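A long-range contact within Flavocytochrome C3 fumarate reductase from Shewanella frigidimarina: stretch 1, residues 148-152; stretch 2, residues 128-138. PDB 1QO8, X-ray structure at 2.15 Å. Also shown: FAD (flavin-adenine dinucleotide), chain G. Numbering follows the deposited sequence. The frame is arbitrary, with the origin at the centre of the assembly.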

ATOM      1  N   ILE A 148      -1.752   3.781 -31.024  1.00 46.39           N
ATOM      2  CA  ILE A 148      -1.564   5.179 -30.673  1.00 46.02           C
ATOM      3  C   ILE A 148      -0.570   5.200 -29.487  1.00 45.66           C
ATOM      4  O   ILE A 148      -0.725   4.300 -28.679  1.00 42.84           O
ATOM      5  CB  ILE A 148      -2.895   5.869 -30.336  1.00 44.31           C
ATOM      6  CG1 ILE A 148      -3.748   5.954 -31.662  1.00 45.84           C
ATOM      7  CG2 ILE A 148      -2.724   7.246 -29.735  1.00 43.58           C
ATOM      8  CD1 ILE A 148      -5.131   6.520 -31.374  1.00 44.88           C
ATOM      9  N   LEU A 149       0.366   6.143 -29.472  1.00 43.98           N
ATOM     10  CA  LEU A 149       1.360   6.175 -28.384  1.00 44.27           C
ATOM     11  C   LEU A 149       1.095   7.524 -27.753  1.00 42.07           C
ATOM     12  O   LEU A 149       1.234   8.435 -28.607  1.00 44.75           O
ATOM     13  CB  LEU A 149       2.814   6.125 -28.869  1.00 42.71           C
ATOM     14  CG  LEU A 149       3.931   6.436 -27.859  1.00 43.16           C
ATOM     15  CD1 LEU A 149       3.769   5.571 -26.583  1.00 36.51           C
ATOM     16  CD2 LEU A 149       5.318   6.140 -28.465  1.00 39.77           C
ATOM     17  N   VAL A 150       0.787   7.666 -26.480  1.00 39.23           N
ATOM     18  CA  VAL A 150       0.564   9.003 -25.938  1.00 40.68           C
ATOM     19  C   VAL A 150       1.529   9.337 -24.792  1.00 43.47           C
ATOM     20  O   VAL A 150       1.914   8.448 -24.019  1.00 44.12           O
ATOM     21  CB  VAL A 150      -0.865   9.214 -25.399  1.00 43.00           C
ATOM     22  CG1 VAL A 150      -1.946   9.005 -26.485  1.00 43.96           C
ATOM     23  CG2 VAL A 150      -1.221   8.224 -24.284  1.00 42.66           C
ATOM     24  N   ASP A 151       1.890  10.647 -24.630  1.00 39.74           N
ATOM     25  CA  ASP A 151       2.722  10.922 -23.449  1.00 39.91           C
ATOM     26  C   ASP A 151       2.237  12.232 -22.891  1.00 38.08           C
ATOM     27  O   ASP A 151       2.046  13.121 -23.703  1.00 40.48           O
ATOM     28  CB  ASP A 151       4.231  11.006 -23.797  1.00 37.82           C
ATOM     29  CG  ASP A 151       5.076  11.057 -22.521  1.00 40.12           C
ATOM     30  OD1 ASP A 151       5.084  12.064 -21.826  1.00 38.29           O
ATOM     31  OD2 ASP A 151       5.742  10.010 -22.275  1.00 43.65           O
ATOM     32  N   LYS A 152       2.141  12.419 -21.563  1.00 38.50           N
ATOM     33  CA  LYS A 152       1.623  13.697 -21.067  1.00 37.67           C
ATOM     34  C   LYS A 152       2.653  14.816 -21.093  1.00 37.67           C
ATOM     35  O   LYS A 152       2.264  15.950 -20.740  1.00 36.31           O
ATOM     36  CB  LYS A 152       1.094  13.522 -19.633  1.00 37.29           C
ATOM     37  CG  LYS A 152       2.309  13.198 -18.660  1.00 35.37           C
ATOM     38  CD  LYS A 152       1.778  13.037 -17.228  1.00 38.57           C
ATOM     39  CE  LYS A 152       2.914  12.376 -16.284  1.00 37.30           C
ATOM     40  NZ  LYS A 152       2.398  12.733 -14.887  1.00 36.98           N
TER
HETATM   41  PA  FAD G 605       9.660   6.195 -17.810  1.00 37.10           P
HETATM   42  O1A FAD G 605      10.913   6.206 -18.631  1.00 36.29           O
HETATM   43  O2A FAD G 605       9.508   7.036 -16.759  1.00 34.89           O
HETATM   44  O5B FAD G 605       8.638   6.860 -18.801  1.00 38.68           O
HETATM   45  C5B FAD G 605       7.176   6.917 -18.539  1.00 37.74           C
HETATM   46  C4B FAD G 605       6.514   7.873 -19.653  1.00 37.13           C
HETATM   47  O4B FAD G 605       5.048   7.852 -19.293  1.00 36.70           O
HETATM   48  C3B FAD G 605       6.911   9.369 -19.425  1.00 36.57           C
HETATM   49  O3B FAD G 605       7.556  10.045 -20.408  1.00 34.67           O
HETATM   50  C2B FAD G 605       5.680  10.008 -18.685  1.00 37.21           C
HETATM   51  O2B FAD G 605       5.461  11.413 -18.962  1.00 40.43           O
HETATM   52  C1B FAD G 605       4.589   9.261 -19.357  1.00 36.52           C
HETATM   53  N9A FAD G 605       3.349   9.219 -18.572  1.00 40.56           N
HETATM   54  C8A FAD G 605       3.198   9.117 -17.211  1.00 37.92           C
HETATM   55  N7A FAD G 605       1.952   9.228 -16.841  1.00 38.16           N
HETATM   56  C5A FAD G 605       1.223   9.411 -18.012  1.00 37.60           C
HETATM   57  C6A FAD G 605      -0.187   9.684 -18.276  1.00 38.01           C
HETATM   58  N6A FAD G 605      -1.104   9.755 -17.351  1.00 38.15           N
HETATM   59  N1A FAD G 605      -0.499   9.782 -19.592  1.00 37.75           N
HETATM   60  C2A FAD G 605       0.438   9.799 -20.600  1.00 39.56           C
HETATM   61  N3A FAD G 605       1.762   9.575 -20.439  1.00 38.68           N
HETATM   62  C4A FAD G 605       2.074   9.419 -19.124  1.00 38.96           C
HETATM   63  N1  FAD G 605      17.847   1.727 -14.193  1.00 45.98           N
HETATM   64  C2  FAD G 605      18.665   0.885 -14.763  1.00 47.89           C
HETATM   65  O2  FAD G 605      18.512  -0.280 -14.934  1.00 45.75           O
HETATM   66  N3  FAD G 605      19.929   1.286 -15.293  1.00 52.54           N
HETATM   67  C4  FAD G 605      20.224   2.640 -15.171  1.00 53.17           C
HETATM   68  O4  FAD G 605      21.287   3.042 -15.549  1.00 56.32           O
HETATM   69  C4X FAD G 605      19.316   3.545 -14.471  1.00 48.56           C
HETATM   70  N5  FAD G 605      19.645   4.836 -14.304  1.00 46.53           N
HETATM   71  C5X FAD G 605      18.781   5.705 -13.730  1.00 44.72           C
HETATM   72  C6  FAD G 605      19.182   7.042 -13.602  1.00 43.24           C
HETATM   73  C7  FAD G 605      18.325   7.951 -13.031  1.00 45.29           C
HETATM   74  C7M FAD G 605      18.675   9.395 -12.860  1.00 43.57           C
HETATM   75  C8  FAD G 605      17.019   7.500 -12.619  1.00 44.00           C
HETATM   76  C8M FAD G 605      16.049   8.496 -12.062  1.00 44.80           C
HETATM   77  C9  FAD G 605      16.613   6.199 -12.772  1.00 40.94           C
HETATM   78  C9A FAD G 605      17.461   5.268 -13.324  1.00 42.13           C
HETATM   79  N10 FAD G 605      17.170   3.901 -13.500  1.00 41.14           N
HETATM   80  C10 FAD G 605      18.043   3.041 -14.048  1.00 44.56           C
HETATM   81  C1' FAD G 605      15.747   3.437 -13.462  1.00 43.11           C
HETATM   82  C2' FAD G 605      15.213   3.251 -14.922  1.00 41.42           C
HETATM   83  O2' FAD G 605      15.799   4.419 -15.590  1.00 42.40           O
HETATM   84  C3' FAD G 605      13.700   3.576 -14.849  1.00 39.59           C
HETATM   85  O3' FAD G 605      13.032   2.679 -13.952  1.00 42.08           O
HETATM   86  C4' FAD G 605      13.071   3.062 -16.187  1.00 41.19           C
HETATM   87  O4' FAD G 605      13.648   3.945 -17.197  1.00 37.41           O
HETATM   88  C5' FAD G 605      11.539   3.395 -16.094  1.00 36.37           C
HETATM   89  O5' FAD G 605      11.063   3.251 -17.576  1.00 41.82           O
HETATM   90  P   FAD G 605       9.577   3.343 -17.971  1.00 38.53           P
HETATM   91  O1P FAD G 605       9.571   3.102 -19.463  1.00 38.39           O
HETATM   92  O2P FAD G 605       8.945   2.463 -17.093  1.00 38.75           O
HETATM   93  O3P FAD G 605       9.196   4.669 -17.529  1.00 35.93           O
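Stretch 2, residues 128-138: GAGSAGFNASL

This is a strand-against-helix contact built around a dinucleotide-binding turn: two hydrogen bonds pin a glycine-rich loop to the end of a strand and the aspartate just past it, one leucine fills the space beneath the helix that follows, and FAD lies against both stretches.

Stretch 1 runs extended through the strand Ile 148 to Val 150, with Asp 151 still in an extended conformation just past it and Lys 152 turning off at phi/psi -79/-13. Stretch 2 begins as a loop at Gly 128 to Gly 130, with Gly 130 at the N-cap position, and enters a helix at Ser 131 that continues beyond Leu 138. The N-to-C directions of strand and helix make an angle of 173°, almost exactly antiparallel, and their axes approach to 9.3 Å. The register follows from this direction: the start of stretch 2 lies beside the end of stretch 1, with Gly 128 CA 4.8 Å from Asp 151 CA, while farther along the helix Ser 137 CA lies 6.7 Å from Leu 149 CA. The loop can therefore bond backbone to backbone, whereas the helix needs a side chain to bridge the gap.

At the loop end, Gly 128 N donates to Val 150 O at 2.8 Å, and Ala 129 N donates to Asp 151 OD2 at 3.0 Å with a nearly straight N-H...acceptor angle of 164°. Successive backbone amides thus find one main-chain and one carboxylate acceptor. The same carboxylate holds the cofactor: FAD O3B donates to Asp 151 OD2 at 2.6 Å and FAD O2B to Asp 151 OD1 at 3.0 Å, so a single acid fixes both the loop and the ribose.

Along the strand, side chains alternate. Ile 148 and Val 150 point away from stretch 2, while Leu 149 points toward it and loses 100 Å² of surface to it, out of 307 Å² buried on both sides together. In its t,p rotamer, Leu 149 places CD2 3.8 Å from Ala 129 CB and 3.7 Å from Phe 134 CD1, and CD1 3.6 Å from both Gly 128 O and Ser 137 OG. Phe 134 leaves its backbone sideways, but its ring comes nearer to the leucine. Ser 137 OG, beside Leu 149 CD1, donates to Gly 133 O at 2.9 Å, one turn back in its own helix, so its contact with the leucine leaves it paired.

The glycines mark where space is tight. A CB on Gly 128 would come within 2.6 Å of FAD O4B, and the backbone angles there call for glycine in any case; one on Gly 130 would meet FAD O1A at 2.1 Å. At Gly 133 the obstacle is the loop itself, since a CB would fall 1.6 Å from Gly 128 O. At Gly 128 and Gly 130 the bare backbone lies close to the cofactor, and just beyond, Ala 132 N donates to FAD O1P at 2.8 Å.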

ATOM      1  N   GLY A 128       2.415   6.321 -22.327  1.00 40.24           N
ATOM      2  CA  GLY A 128       3.753   6.593 -21.745  1.00 40.61           C
ATOM      3  C   GLY A 128       4.792   6.226 -22.785  1.00 40.47           C
ATOM      4  O   GLY A 128       4.922   5.104 -23.229  1.00 39.95           O
ATOM      5  N   ALA A 129       5.588   7.193 -23.190  1.00 42.66           N
ATOM      6  CA  ALA A 129       6.653   6.924 -24.165  1.00 43.22           C
ATOM      7  C   ALA A 129       8.009   7.061 -23.500  1.00 43.56           C
ATOM      8  O   ALA A 129       8.858   7.876 -23.889  1.00 40.73           O
ATOM      9  CB  ALA A 129       6.528   7.919 -25.313  1.00 43.18           C
ATOM     10  N   GLY A 130       8.279   6.277 -22.459  1.00 43.20           N
ATOM     11  CA  GLY A 130       9.701   6.183 -22.002  1.00 37.79           C
ATOM     12  C   GLY A 130      10.172   4.891 -22.646  1.00 39.63           C
ATOM     13  O   GLY A 130       9.533   4.563 -23.675  1.00 43.21           O
ATOM     14  N   SER A 131      11.088   4.115 -22.087  1.00 37.55           N
ATOM     15  CA  SER A 131      11.606   2.964 -22.810  1.00 39.70           C
ATOM     16  C   SER A 131      10.541   1.898 -22.926  1.00 40.32           C
ATOM     17  O   SER A 131      10.451   1.183 -23.925  1.00 39.11           O
ATOM     18  CB  SER A 131      12.871   2.447 -22.070  1.00 38.40           C
ATOM     19  OG  SER A 131      13.335   1.232 -22.685  1.00 38.45           O
ATOM     20  N   ALA A 132       9.830   1.623 -21.796  1.00 40.36           N
ATOM     21  CA  ALA A 132       8.830   0.549 -21.833  1.00 40.99           C
ATOM     22  C   ALA A 132       7.712   0.862 -22.847  1.00 41.58           C
ATOM     23  O   ALA A 132       7.402  -0.037 -23.640  1.00 41.53           O
ATOM     24  CB  ALA A 132       8.208   0.238 -20.464  1.00 38.12           C
ATOM     25  N   GLY A 133       7.228   2.076 -22.958  1.00 41.78           N
ATOM     26  CA  GLY A 133       6.149   2.372 -23.931  1.00 42.88           C
ATOM     27  C   GLY A 133       6.629   2.404 -25.376  1.00 44.96           C
ATOM     28  O   GLY A 133       5.944   1.931 -26.302  1.00 42.67           O
ATOM     29  N   PHE A 134       7.875   2.942 -25.609  1.00 43.47           N
ATOM     30  CA  PHE A 134       8.329   2.843 -27.000  1.00 45.05           C
ATOM     31  C   PHE A 134       8.484   1.374 -27.388  1.00 46.04           C
ATOM     32  O   PHE A 134       8.150   0.919 -28.524  1.00 46.31           O
ATOM     33  CB  PHE A 134       9.553   3.693 -27.272  1.00 42.76           C
ATOM     34  CG  PHE A 134       9.457   5.148 -27.555  1.00 42.82           C
ATOM     35  CD1 PHE A 134       8.956   5.577 -28.785  1.00 42.94           C
ATOM     36  CD2 PHE A 134       9.974   6.097 -26.669  1.00 43.59           C
ATOM     37  CE1 PHE A 134       8.926   6.898 -29.095  1.00 44.09           C
ATOM     38  CE2 PHE A 134       9.977   7.448 -27.012  1.00 43.15           C
ATOM     39  CZ  PHE A 134       9.454   7.830 -28.231  1.00 44.60           C
ATOM     40  N   ASN A 135       9.066   0.552 -26.519  1.00 44.12           N
ATOM     41  CA  ASN A 135       9.253  -0.841 -26.888  1.00 43.85           C
ATOM     42  C   ASN A 135       7.899  -1.516 -27.123  1.00 46.95           C
ATOM     43  O   ASN A 135       7.761  -2.442 -27.930  1.00 45.63           O
ATOM     44  CB  ASN A 135      10.044  -1.643 -25.833  1.00 44.27           C
ATOM     45  CG  ASN A 135      11.556  -1.426 -25.964  1.00 44.69           C
ATOM     46  OD1 ASN A 135      12.238  -2.018 -26.801  1.00 44.91           O
ATOM     47  ND2 ASN A 135      12.155  -0.624 -25.089  1.00 42.09           N
ATOM     48  N   ALA A 136       6.921  -1.285 -26.237  1.00 46.28           N
ATOM     49  CA  ALA A 136       5.597  -1.849 -26.421  1.00 47.59           C
ATOM     50  C   ALA A 136       5.019  -1.379 -27.777  1.00 46.39           C
ATOM     51  O   ALA A 136       4.502  -2.192 -28.542  1.00 45.44           O
ATOM     52  CB  ALA A 136       4.689  -1.463 -25.212  1.00 41.93           C
ATOM     53  N   SER A 137       5.001  -0.099 -28.100  1.00 45.14           N
ATOM     54  CA  SER A 137       4.598   0.394 -29.408  1.00 47.94           C
ATOM     55  C   SER A 137       5.212  -0.281 -30.624  1.00 49.46           C
ATOM     56  O   SER A 137       4.467  -0.587 -31.581  1.00 49.34           O
ATOM     57  CB  SER A 137       4.922   1.886 -29.565  1.00 47.65           C
ATOM     58  OG  SER A 137       4.189   2.500 -28.502  1.00 51.80           O
ATOM     59  N   LEU A 138       6.517  -0.430 -30.663  1.00 48.62           N
ATOM     60  CA  LEU A 138       7.217  -1.041 -31.785  1.00 47.79           C
ATOM     61  C   LEU A 138       6.868  -2.518 -31.872  1.00 50.86           C
ATOM     62  O   LEU A 138       6.735  -3.072 -33.002  1.00 49.97           O
ATOM     63  CB  LEU A 138       8.741  -0.862 -31.721  1.00 45.69           C
ATOM     64  CG  LEU A 138       9.289   0.546 -31.973  1.00 49.14           C
ATOM     65  CD1 LEU A 138      10.576   0.854 -31.196  1.00 48.74           C
ATOM     66  CD2 LEU A 138       9.491   0.811 -33.470  1.00 46.98           C
TER